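Local atomic coordinates of dihydropteroate synthase (Xanthomonas albilineans, PDB entry 6Q62), a protein that probably catalyses the condensation of para-aminobenzoate with 6-hydroxymethyl-7,8-dihydropterin diphosphate to form 7,8-dihydropteroate, the immediate precursor of folate derivatives. Residues V142-P147 with F193-S198; T40-A45 with I84-R89; G117-V122 with A135-P140. All blocks are in the same frame, centred on the assembly; numbering follows the deposited sequence.

Contact 1 of 3, residues V142-P147 with F193-S198. With 6GU (6-chloroguanine), chain E; EDO (1,2-ethanediol), chain F.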
loop_
_atom_site.group_PDB
_atom_site.type_symbol
_atom_site.label_atom_id
_atom_site.label_comp_id
_atom_site.label_asym_id
_atom_site.label_seq_id
_atom_site.Cartn_x
_atom_site.Cartn_y
_atom_site.Cartn_z
ATOM N N VAL A 142 -7.121 -20.357 14.903
ATOM C CA VAL A 142 -7.725 -19.065 14.625
ATOM C C VAL A 142 -9.224 -19.195 14.844
ATOM O O VAL A 142 -9.861 -20.030 14.208
ATOM C CB VAL A 142 -7.460 -18.588 13.168
ATOM C CG1 VAL A 142 -8.098 -17.216 12.920
ATOM C CG2 VAL A 142 -5.965 -18.565 12.830
ATOM N N LEU A 143 -9.794 -18.317 15.673
ATOM C CA LEU A 143 -11.215 -18.242 15.913
ATOM C C LEU A 143 -11.760 -17.044 15.149
ATOM O O LEU A 143 -11.491 -15.901 15.506
ATOM C CB LEU A 143 -11.492 -18.101 17.422
ATOM C CG LEU A 143 -10.817 -19.144 18.362
ATOM C CD1 LEU A 143 -11.062 -18.776 19.829
ATOM C CD2 LEU A 143 -11.336 -20.583 18.092
ATOM N N MET A 144 -12.501 -17.303 14.094
ATOM C CA MET A 144 -13.016 -16.234 13.250
ATOM C C MET A 144 -14.485 -15.960 13.539
ATOM O O MET A 144 -15.208 -16.865 13.980
ATOM C CB MET A 144 -12.815 -16.636 11.779
ATOM C CG MET A 144 -12.904 -15.455 10.793
ATOM S SD MET A 144 -13.182 -15.986 9.086
ATOM C CE MET A 144 -14.956 -16.282 9.132
ATOM N N HIS A 145 -14.937 -14.728 13.272
ATOM C CA HIS A 145 -16.340 -14.398 13.413
ATOM C C HIS A 145 -17.066 -14.567 12.087
ATOM O O HIS A 145 -16.668 -14.025 11.062
ATOM C CB HIS A 145 -16.565 -12.960 13.914
ATOM C CG HIS A 145 -18.024 -12.562 13.901
ATOM N ND1 HIS A 145 -18.613 -11.983 12.789
ATOM C CD2 HIS A 145 -18.973 -12.716 14.856
ATOM C CE1 HIS A 145 -19.891 -11.796 13.097
ATOM N NE2 HIS A 145 -20.154 -12.206 14.332
ATOM N N MET A 146 -18.162 -15.310 12.115
ATOM C CA MET A 146 -19.080 -15.377 10.989
ATOM C C MET A 146 -20.481 -15.576 11.570
ATOM O O MET A 146 -20.598 -16.235 12.589
ATOM C CB MET A 146 -18.677 -16.337 9.842
ATOM C CG MET A 146 -18.989 -17.781 10.085
ATOM S SD MET A 146 -18.443 -18.785 8.703
ATOM C CE MET A 146 -19.663 -18.398 7.508
ATOM N N PRO A 147 -21.488 -14.824 11.091
ATOM C CA PRO A 147 -22.841 -14.966 11.660
ATOM C C PRO A 147 -23.498 -16.288 11.260
ATOM O O PRO A 147 -23.314 -16.745 10.132
ATOM C CB PRO A 147 -23.594 -13.758 11.094
ATOM C CG PRO A 147 -22.878 -13.402 9.847
ATOM C CD PRO A 147 -21.473 -13.922 9.924
ATOM N N PHE A 193 -13.517 -10.417 8.129
ATOM C CA PHE A 193 -13.928 -9.436 7.122
ATOM C C PHE A 193 -14.621 -10.125 5.941
ATOM O O PHE A 193 -14.150 -11.156 5.455
ATOM C CB PHE A 193 -12.713 -8.632 6.632
ATOM C CG PHE A 193 -12.134 -7.724 7.686
ATOM C CD1 PHE A 193 -12.767 -6.542 8.027
ATOM C CD2 PHE A 193 -10.892 -7.997 8.261
ATOM C CE1 PHE A 193 -12.216 -5.682 8.993
ATOM C CE2 PHE A 193 -10.329 -7.122 9.205
ATOM C CZ PHE A 193 -10.993 -5.971 9.566
ATOM N N GLY A 194 -15.765 -9.582 5.532
ATOM C CA GLY A 194 -16.521 -10.090 4.396
ATOM C C GLY A 194 -17.500 -11.217 4.683
ATOM O O GLY A 194 -18.298 -11.557 3.806
ATOM N N PHE A 195 -17.467 -11.801 5.902
ATOM C CA PHE A 195 -18.389 -12.891 6.259
ATOM C C PHE A 195 -19.631 -12.327 6.939
ATOM O O PHE A 195 -19.594 -11.998 8.131
ATOM C CB PHE A 195 -17.686 -13.905 7.155
ATOM C CG PHE A 195 -16.667 -14.734 6.424
ATOM C CD1 PHE A 195 -15.352 -14.292 6.297
ATOM C CD2 PHE A 195 -17.004 -15.977 5.890
ATOM C CE1 PHE A 195 -14.392 -15.081 5.666
ATOM C CE2 PHE A 195 -16.042 -16.760 5.241
ATOM C CZ PHE A 195 -14.744 -16.301 5.131
ATOM N N GLY A 196 -20.697 -12.182 6.163
ATOM C CA GLY A 196 -21.960 -11.621 6.637
ATOM C C GLY A 196 -21.805 -10.190 7.109
ATOM O O GLY A 196 -22.282 -9.829 8.183
ATOM N N LYS A 197 -21.049 -9.387 6.332
ATOM C CA LYS A 197 -20.753 -7.995 6.659
ATOM C C LYS A 197 -20.779 -7.137 5.418
ATOM O O LYS A 197 -20.247 -7.531 4.387
ATOM C CB LYS A 197 -19.383 -7.872 7.341
ATOM C CG LYS A 197 -19.357 -8.425 8.761
ATOM C CD LYS A 197 -17.959 -8.805 9.158
ATOM C CE LYS A 197 -17.944 -9.582 10.455
ATOM N NZ LYS A 197 -17.811 -11.031 10.189
ATOM N N SER A 198 -21.409 -5.964 5.507
ATOM C CA SER A 198 -21.451 -5.021 4.382
ATOM C C SER A 198 -20.093 -4.327 4.285
ATOM O O SER A 198 -19.295 -4.443 5.214
ATOM C CB SER A 198 -22.522 -3.964 4.636
ATOM O OG SER A 198 -22.205 -3.188 5.783
HETATM CL CL6 6GU E . -10.833 -13.267 6.452
HETATM N N1 6GU E . -9.945 -15.124 7.837
HETATM C C2 6GU E . -9.731 -16.487 8.039
HETATM N N2 6GU E . -9.259 -16.781 9.242
HETATM N N3 6GU E . -9.990 -17.490 7.126
HETATM C C4 6GU E . -10.538 -17.043 5.943
HETATM C C5 6GU E . -10.808 -15.674 5.676
HETATM C C6 6GU E . -10.476 -14.814 6.675
HETATM N N7 6GU E . -11.373 -15.559 4.408
HETATM C C8 6GU E . -11.431 -16.873 3.949
HETATM N N9 6GU E . -10.937 -17.779 4.836
HETATM C C1 EDO F . -15.695 -11.227 -1.283
HETATM O O1 EDO F . -14.617 -11.772 -1.977
HETATM C C2 EDO F . -15.534 -11.509 0.204
HETATM O O2 EDO F . -16.495 -10.765 0.925
#

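Contact 2 of 3, residues T40-A45 with I84-R89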
loop_
_atom_site.group_PDB
_atom_site.type_symbol
_atom_site.label_atom_id
_atom_site.label_comp_id
_atom_site.label_asym_id
_atom_site.label_seq_id
_atom_site.Cartn_x
_atom_site.Cartn_y
_atom_site.Cartn_z
ATOM N N THR A 40 -2.446 -31.536 -12.153
ATOM C CA THR A 40 -3.429 -31.907 -11.151
ATOM C C THR A 40 -3.715 -30.669 -10.263
ATOM O O THR A 40 -2.905 -29.735 -10.188
ATOM C CB THR A 40 -2.940 -33.108 -10.300
ATOM O OG1 THR A 40 -1.991 -32.645 -9.343
ATOM C CG2 THR A 40 -2.369 -34.252 -11.118
ATOM N N THR A 41 -4.858 -30.686 -9.552
ATOM C CA THR A 41 -5.201 -29.599 -8.618
ATOM C C THR A 41 -4.145 -29.554 -7.498
ATOM O O THR A 41 -3.671 -28.470 -7.127
ATOM C CB THR A 41 -6.611 -29.837 -8.060
ATOM O OG1 THR A 41 -7.481 -29.920 -9.173
ATOM C CG2 THR A 41 -7.077 -28.712 -7.124
ATOM N N VAL A 42 -3.779 -30.743 -6.967
ATOM C CA VAL A 42 -2.779 -30.858 -5.913
ATOM C C VAL A 42 -1.443 -30.245 -6.370
ATOM O O VAL A 42 -0.900 -29.416 -5.648
ATOM C CB VAL A 42 -2.640 -32.327 -5.422
ATOM C CG1 VAL A 42 -1.361 -32.515 -4.622
ATOM C CG2 VAL A 42 -3.855 -32.738 -4.614
ATOM N N GLU A 43 -0.938 -30.629 -7.554
ATOM C CA GLU A 43 0.346 -30.122 -8.028
ATOM C C GLU A 43 0.326 -28.606 -8.241
ATOM O O GLU A 43 1.328 -27.934 -7.949
ATOM C CB GLU A 43 0.841 -30.886 -9.260
ATOM C CG GLU A 43 0.735 -30.190 -10.588
ATOM C CD GLU A 43 1.203 -31.082 -11.708
ATOM O OE1 GLU A 43 2.421 -31.098 -11.986
ATOM O OE2 GLU A 43 0.354 -31.788 -12.295
ATOM N N ALA A 44 -0.809 -28.065 -8.734
ATOM C CA ALA A 44 -0.933 -26.610 -8.932
ATOM C C ALA A 44 -0.943 -25.861 -7.567
ATOM O O ALA A 44 -0.331 -24.799 -7.444
ATOM C CB ALA A 44 -2.203 -26.308 -9.709
ATOM N N ALA A 45 -1.612 -26.425 -6.548
ATOM C CA ALA A 45 -1.659 -25.820 -5.204
ATOM C C ALA A 45 -0.278 -25.872 -4.534
ATOM O O ALA A 45 0.155 -24.873 -3.914
ATOM C CB ALA A 45 -2.680 -26.549 -4.347
ATOM N N ILE A 84 -4.957 -32.974 2.144
ATOM C CA ILE A 84 -3.890 -33.836 2.712
ATOM C C ILE A 84 -2.679 -33.986 1.793
ATOM O O ILE A 84 -1.557 -33.793 2.274
ATOM C CB ILE A 84 -4.446 -35.209 3.196
ATOM C CG1 ILE A 84 -5.578 -35.016 4.235
ATOM C CG2 ILE A 84 -3.300 -36.150 3.698
ATOM C CD1 ILE A 84 -5.185 -34.171 5.479
ATOM N N PRO A 85 -2.822 -34.295 0.481
ATOM C CA PRO A 85 -1.612 -34.436 -0.355
ATOM C C PRO A 85 -0.839 -33.109 -0.450
ATOM O O PRO A 85 0.388 -33.113 -0.516
ATOM C CB PRO A 85 -2.157 -34.893 -1.707
ATOM C CG PRO A 85 -3.539 -35.347 -1.453
ATOM C CD PRO A 85 -4.047 -34.577 -0.294
ATOM N N VAL A 86 -1.553 -31.965 -0.423
ATOM C CA VAL A 86 -0.908 -30.641 -0.473
ATOM C C VAL A 86 -0.091 -30.381 0.796
ATOM O O VAL A 86 1.065 -29.966 0.703
ATOM C CB VAL A 86 -1.937 -29.517 -0.749
ATOM C CG1 VAL A 86 -1.299 -28.116 -0.665
ATOM C CG2 VAL A 86 -2.559 -29.734 -2.125
ATOM N N ILE A 87 -0.677 -30.679 1.972
ATOM C CA ILE A 87 0.051 -30.524 3.239
ATOM C C ILE A 87 1.285 -31.458 3.250
ATOM O O ILE A 87 2.369 -31.018 3.621
ATOM C CB ILE A 87 -0.884 -30.802 4.446
ATOM C CG1 ILE A 87 -1.951 -29.693 4.541
ATOM C CG2 ILE A 87 -0.088 -30.902 5.763
ATOM C CD1 ILE A 87 -3.147 -30.039 5.362
ATOM N N GLU A 88 1.119 -32.729 2.825
ATOM C CA GLU A 88 2.242 -33.695 2.844
ATOM C C GLU A 88 3.410 -33.193 1.983
ATOM O O GLU A 88 4.568 -33.233 2.401
ATOM C CB GLU A 88 1.778 -35.088 2.369
ATOM C CG GLU A 88 0.823 -35.752 3.353
ATOM C CD GLU A 88 0.228 -37.079 2.930
ATOM O OE1 GLU A 88 0.118 -37.320 1.709
ATOM O OE2 GLU A 88 -0.157 -37.869 3.820
ATOM N N ARG A 89 3.094 -32.652 0.806
ATOM C CA ARG A 89 4.129 -32.135 -0.098
ATOM C C ARG A 89 4.745 -30.836 0.409
ATOM O O ARG A 89 5.970 -30.701 0.397
ATOM C CB ARG A 89 3.577 -31.980 -1.518
ATOM C CG ARG A 89 3.463 -33.314 -2.254
ATOM C CD ARG A 89 2.290 -33.332 -3.216
ATOM N NE ARG A 89 2.227 -34.572 -4.012
ATOM C CZ ARG A 89 1.639 -35.705 -3.627
ATOM N NH1 ARG A 89 1.045 -35.786 -2.445
ATOM N NH2 ARG A 89 1.648 -36.766 -4.420
#

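Contact 3 of 3, residues G117-V122 with A135-P140. With 6GU (6-chloroguanine), chain E.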
loop_
_atom_site.group_PDB
_atom_site.type_symbol
_atom_site.label_atom_id
_atom_site.label_comp_id
_atom_site.label_asym_id
_atom_site.label_seq_id
_atom_site.Cartn_x
_atom_site.Cartn_y
_atom_site.Cartn_z
ATOM N N GLY A 117 0.435 -27.383 11.249
ATOM C CA GLY A 117 0.815 -26.879 12.562
ATOM C C GLY A 117 -0.113 -25.851 13.152
ATOM O O GLY A 117 0.170 -25.309 14.219
ATOM N N MET A 118 -1.236 -25.589 12.491
ATOM C CA MET A 118 -2.187 -24.573 12.949
ATOM C C MET A 118 -3.496 -24.887 12.268
ATOM O O MET A 118 -3.498 -25.439 11.159
ATOM C CB MET A 118 -1.690 -23.138 12.563
ATOM C CG MET A 118 -2.731 -22.034 12.776
ATOM S SD MET A 118 -2.165 -20.396 12.187
ATOM C CE MET A 118 -0.817 -20.124 13.294
ATOM N N ILE A 119 -4.589 -24.510 12.905
ATOM C CA ILE A 119 -5.941 -24.692 12.371
ATOM C C ILE A 119 -6.548 -23.322 12.244
ATOM O O ILE A 119 -6.504 -22.531 13.185
ATOM C CB ILE A 119 -6.794 -25.634 13.278
ATOM C CG1 ILE A 119 -6.203 -27.065 13.225
ATOM C CG2 ILE A 119 -8.287 -25.653 12.849
ATOM C CD1 ILE A 119 -6.532 -27.947 14.415
ATOM N N ASN A 120 -7.111 -23.031 11.064
ATOM C CA ASN A 120 -7.771 -21.749 10.823
ATOM C C ASN A 120 -9.235 -22.103 10.640
ATOM O O ASN A 120 -9.607 -22.664 9.615
ATOM C CB ASN A 120 -7.164 -21.040 9.602
ATOM C CG ASN A 120 -8.017 -19.884 9.167
ATOM O OD1 ASN A 120 -8.741 -19.316 9.975
ATOM N ND2 ASN A 120 -7.962 -19.529 7.888
ATOM N N ASP A 121 -10.046 -21.811 11.646
ATOM C CA ASP A 121 -11.447 -22.218 11.621
ATOM C C ASP A 121 -12.451 -21.080 11.481
ATOM O O ASP A 121 -12.721 -20.375 12.448
ATOM C CB ASP A 121 -11.757 -23.062 12.864
ATOM C CG ASP A 121 -13.144 -23.688 12.871
ATOM O OD1 ASP A 121 -13.894 -23.497 11.890
ATOM O OD2 ASP A 121 -13.475 -24.356 13.847
ATOM N N VAL A 122 -13.079 -20.987 10.310
ATOM C CA VAL A 122 -14.097 -19.985 10.012
ATOM C C VAL A 122 -15.316 -20.109 10.938
ATOM O O VAL A 122 -16.051 -19.124 11.094
ATOM C CB VAL A 122 -14.516 -19.943 8.509
ATOM C CG1 VAL A 122 -13.357 -19.525 7.612
ATOM C CG2 VAL A 122 -15.132 -21.270 8.044
ATOM N N ALA A 135 -8.146 -29.260 21.361
ATOM C CA ALA A 135 -7.593 -29.501 22.699
ATOM C C ALA A 135 -6.589 -30.672 22.643
ATOM O O ALA A 135 -5.509 -30.558 23.203
ATOM C CB ALA A 135 -8.706 -29.781 23.689
ATOM N N ASP A 136 -6.913 -31.757 21.879
ATOM C CA ASP A 136 -6.039 -32.921 21.712
ATOM C C ASP A 136 -4.822 -32.644 20.870
ATOM O O ASP A 136 -3.746 -33.209 21.102
ATOM C CB ASP A 136 -6.810 -34.054 21.002
ATOM C CG ASP A 136 -7.789 -34.854 21.836
ATOM O OD1 ASP A 136 -7.849 -34.624 23.057
ATOM O OD2 ASP A 136 -8.502 -35.717 21.254
ATOM N N LEU A 137 -5.007 -31.862 19.789
ATOM C CA LEU A 137 -3.928 -31.640 18.837
ATOM C C LEU A 137 -2.820 -30.706 19.312
ATOM O O LEU A 137 -1.709 -30.802 18.796
ATOM C CB LEU A 137 -4.497 -31.165 17.491
ATOM C CG LEU A 137 -5.354 -32.230 16.764
ATOM C CD1 LEU A 137 -6.211 -31.600 15.672
ATOM C CD2 LEU A 137 -4.489 -33.388 16.229
ATOM N N ARG A 138 -3.102 -29.820 20.266
ATOM C CA ARG A 138 -2.117 -28.894 20.848
ATOM C C ARG A 138 -1.415 -28.025 19.794
ATOM O O ARG A 138 -0.190 -27.880 19.792
ATOM C CB ARG A 138 -1.108 -29.646 21.751
ATOM C CG ARG A 138 -1.788 -30.400 22.899
ATOM C CD ARG A 138 -0.771 -30.789 23.953
ATOM N NE ARG A 138 -1.249 -31.862 24.823
ATOM C CZ ARG A 138 -2.013 -31.679 25.896
ATOM N NH1 ARG A 138 -2.421 -30.459 26.232
ATOM N NH2 ARG A 138 -2.390 -32.716 26.631
ATOM N N VAL A 139 -2.201 -27.500 18.853
ATOM C CA VAL A 139 -1.693 -26.594 17.832
ATOM C C VAL A 139 -2.422 -25.252 17.977
ATOM O O VAL A 139 -3.573 -25.230 18.448
ATOM C CB VAL A 139 -1.872 -27.149 16.358
ATOM C CG1 VAL A 139 -0.989 -28.369 16.086
ATOM C CG2 VAL A 139 -3.332 -27.456 16.042
ATOM N N PRO A 140 -1.847 -24.140 17.449
ATOM C CA PRO A 140 -2.573 -22.868 17.478
ATOM C C PRO A 140 -3.854 -22.934 16.650
ATOM O O PRO A 140 -3.932 -23.692 15.676
ATOM C CB PRO A 140 -1.578 -21.870 16.868
ATOM C CG PRO A 140 -0.201 -22.509 17.089
ATOM C CD PRO A 140 -0.475 -23.974 16.935
HETATM CL CL6 6GU E . -10.833 -13.267 6.452
HETATM N N1 6GU E . -9.945 -15.124 7.837
HETATM C C2 6GU E . -9.731 -16.487 8.039
HETATM N N2 6GU E . -9.259 -16.781 9.242
HETATM N N3 6GU E . -9.990 -17.490 7.126
HETATM C C4 6GU E . -10.538 -17.043 5.943
HETATM C C5 6GU E . -10.808 -15.674 5.676
HETATM C C6 6GU E . -10.476 -14.814 6.675
HETATM N N7 6GU E . -11.373 -15.559 4.408
HETATM C C8 6GU E . -11.431 -16.873 3.949
HETATM N N9 6GU E . -10.937 -17.779 4.836
#

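Contact 1 of 3, residues V142-P147 with F193-S198
The Phe195 ring takes the methyl CE of Met144 on one face, a CH-pi contact with CE 3.5 Å from the ring centroid and 14° off the normal. At the edge of the same ring and near its plane sits the bound 6-chloroguanine, its N7 lying 3.3 Å from Phe195 CE1. The His145 imidazole meets Lys197 at its edge: NZ lies in the ring plane and donates to ND1 over 2.9 Å, consistent with a neutral ring protonated on NE2. Segment 142-147 spans the end of strand 141-144 and the loop beyond it, and 193-198 lies in the loop after the neighbouring strand 187-190 of the TIM barrel, at the end where such barrels carry their active site; Val142, Met144 and Phe195 belong to the pocket. Met144 runs extended until chi3 (80°) turns CE onto the ring; its SD, 3.6 Å from ligand N1, also makes an oblique Met-aromatic contact with Phe195, and Met146 SD a second, longer one. The three N-H groups of Lys197 NZ are shared among ND1 and the carbonyls of Phe195, Gly192 and Pro191, with a weak contact to His145 O. Pro147 CD rests 3.2 Å from Phe195 O.

Contact 2 of 3, residues T40-A45 with I84-R89
Helix segments 41-45 and 84-89 run in broadly the same direction, their axes 9.2 Å apart at closest approach and crossing at -39°, with Val42 and Val86 nearest each other along the backbone. They belong to helices 41-54 and 76-93, two successive outer helices of the TIM barrel, separated in the chain by strand 59-63. The contact is apolar and small. Val42 is its main contributor: the Val42 and Pro85 side chains cross at about a right angle, both methyls lying near the ring, CG1 3.8 Å from Pro85 CB. The same CG1 touches Val86 CG2 at 3.9 Å, the two valines sliding past each other in opposite directions. Val86 CG2 then reaches Ala45 CB, also at 3.9 Å, on the more buried side, where Val28 packs against both Ala45 and Val86 and Ile62 of the strand beneath meets Val86. Toward solvent, Arg89 folds back along its own helix and brings its CD to 4.0 Å from Val42 CG1, and the same methyl lies over one face of the guanidinium, toward its NE side. NH1 of Arg89 gives a weak, long bond of 3.4 Å to Pro85 O, approached at the guanidinium edge and in its plane. The start of helix 41-54 is closed by a capping box. Thr40 OG1 accepts from Glu43 N at 2.9 Å, nearly straight at 165°. Glu43, pointing away from the other helix with chi1 at an unusual 105°, curls back to return the bond: Thr40 N donates to Glu43 OE2 over 2.8 Å, on the anti lone pair, away from OE1.

Contact 3 of 3, residues G117-V122 with A135-P140
Ile119 lays its terminal methyl CD1 against Val139 CG2 at 3.6 Å and against Leu137 CD1 at 3.9 Å, crossing both side chains at about a right angle. CG1 of the isoleucine stands anti to the carbonyl carbon, and from there the extended chi2 (157°) carries CD1 to where it reaches both partners, while Met108 and Val112 of helix 105-114 add to the same apolar layer. On Met118 the chain is extended to SD and bends only at chi3, which leaves CE 4.0 Å from Pro140 CB; Cys10 of strand 7-10 touches both residues. One straight backbone bond ties the segments: Ile119 N donates to Pro140 O over 3.0 Å at 162°, in the plane of the carbonyl. The same oxygen also receives a CA-H contact from Met118. Gly117 O is buried without a polar partner in the model; Pro140 CD lies 3.1 Å from it and Val139 CB 3.5 Å. Farther along the strand, Asn120 turns its amide from the helix to the pocket and pairs with 6-chloroguanine. Its OD1 accepts from ligand N2 at 2.7 Å, almost linearly (177°), and its ND2 donates to ligand N3 at 3.0 Å. A further bond from ND2 to Asp61 OD2 is consistent with the nitrogen being on that side. With strand 118-121, helix 130-137 and the entry into parallel strand 141-144, the arrangement is a beta-alpha-beta crossover of the TIM barrel, packed apolar behind the strand, with Asn120, toward the C-terminal end of strand 118-121, directed into the 6-chloroguanine pocket.

How the contacts relate
Contacts 1 and 3 meet along neighbouring parallel strands: Val142 N lies 2.8 Å from Ile119 O, and Val142 O 3.1 Å from Asp121 N, both probable hydrogen bonds. Loop residues meet as well, Met146 CG packing on Val122 O at 3.4 Å. Both contacts reach the same 6-chloroguanine, contact 3 through the amide of Asn120 and contact 1 through Met144 and Phe195, while Asp190 and Lys226 supply further hydrogen bonds to it. Contact 2 stands apart on the outer helices, across the chain's centre from contact 1: their centres are 27 Å apart, their nearest atoms about 14 Å. From contact 3 its nearest atoms are about 7 Å away, without touching.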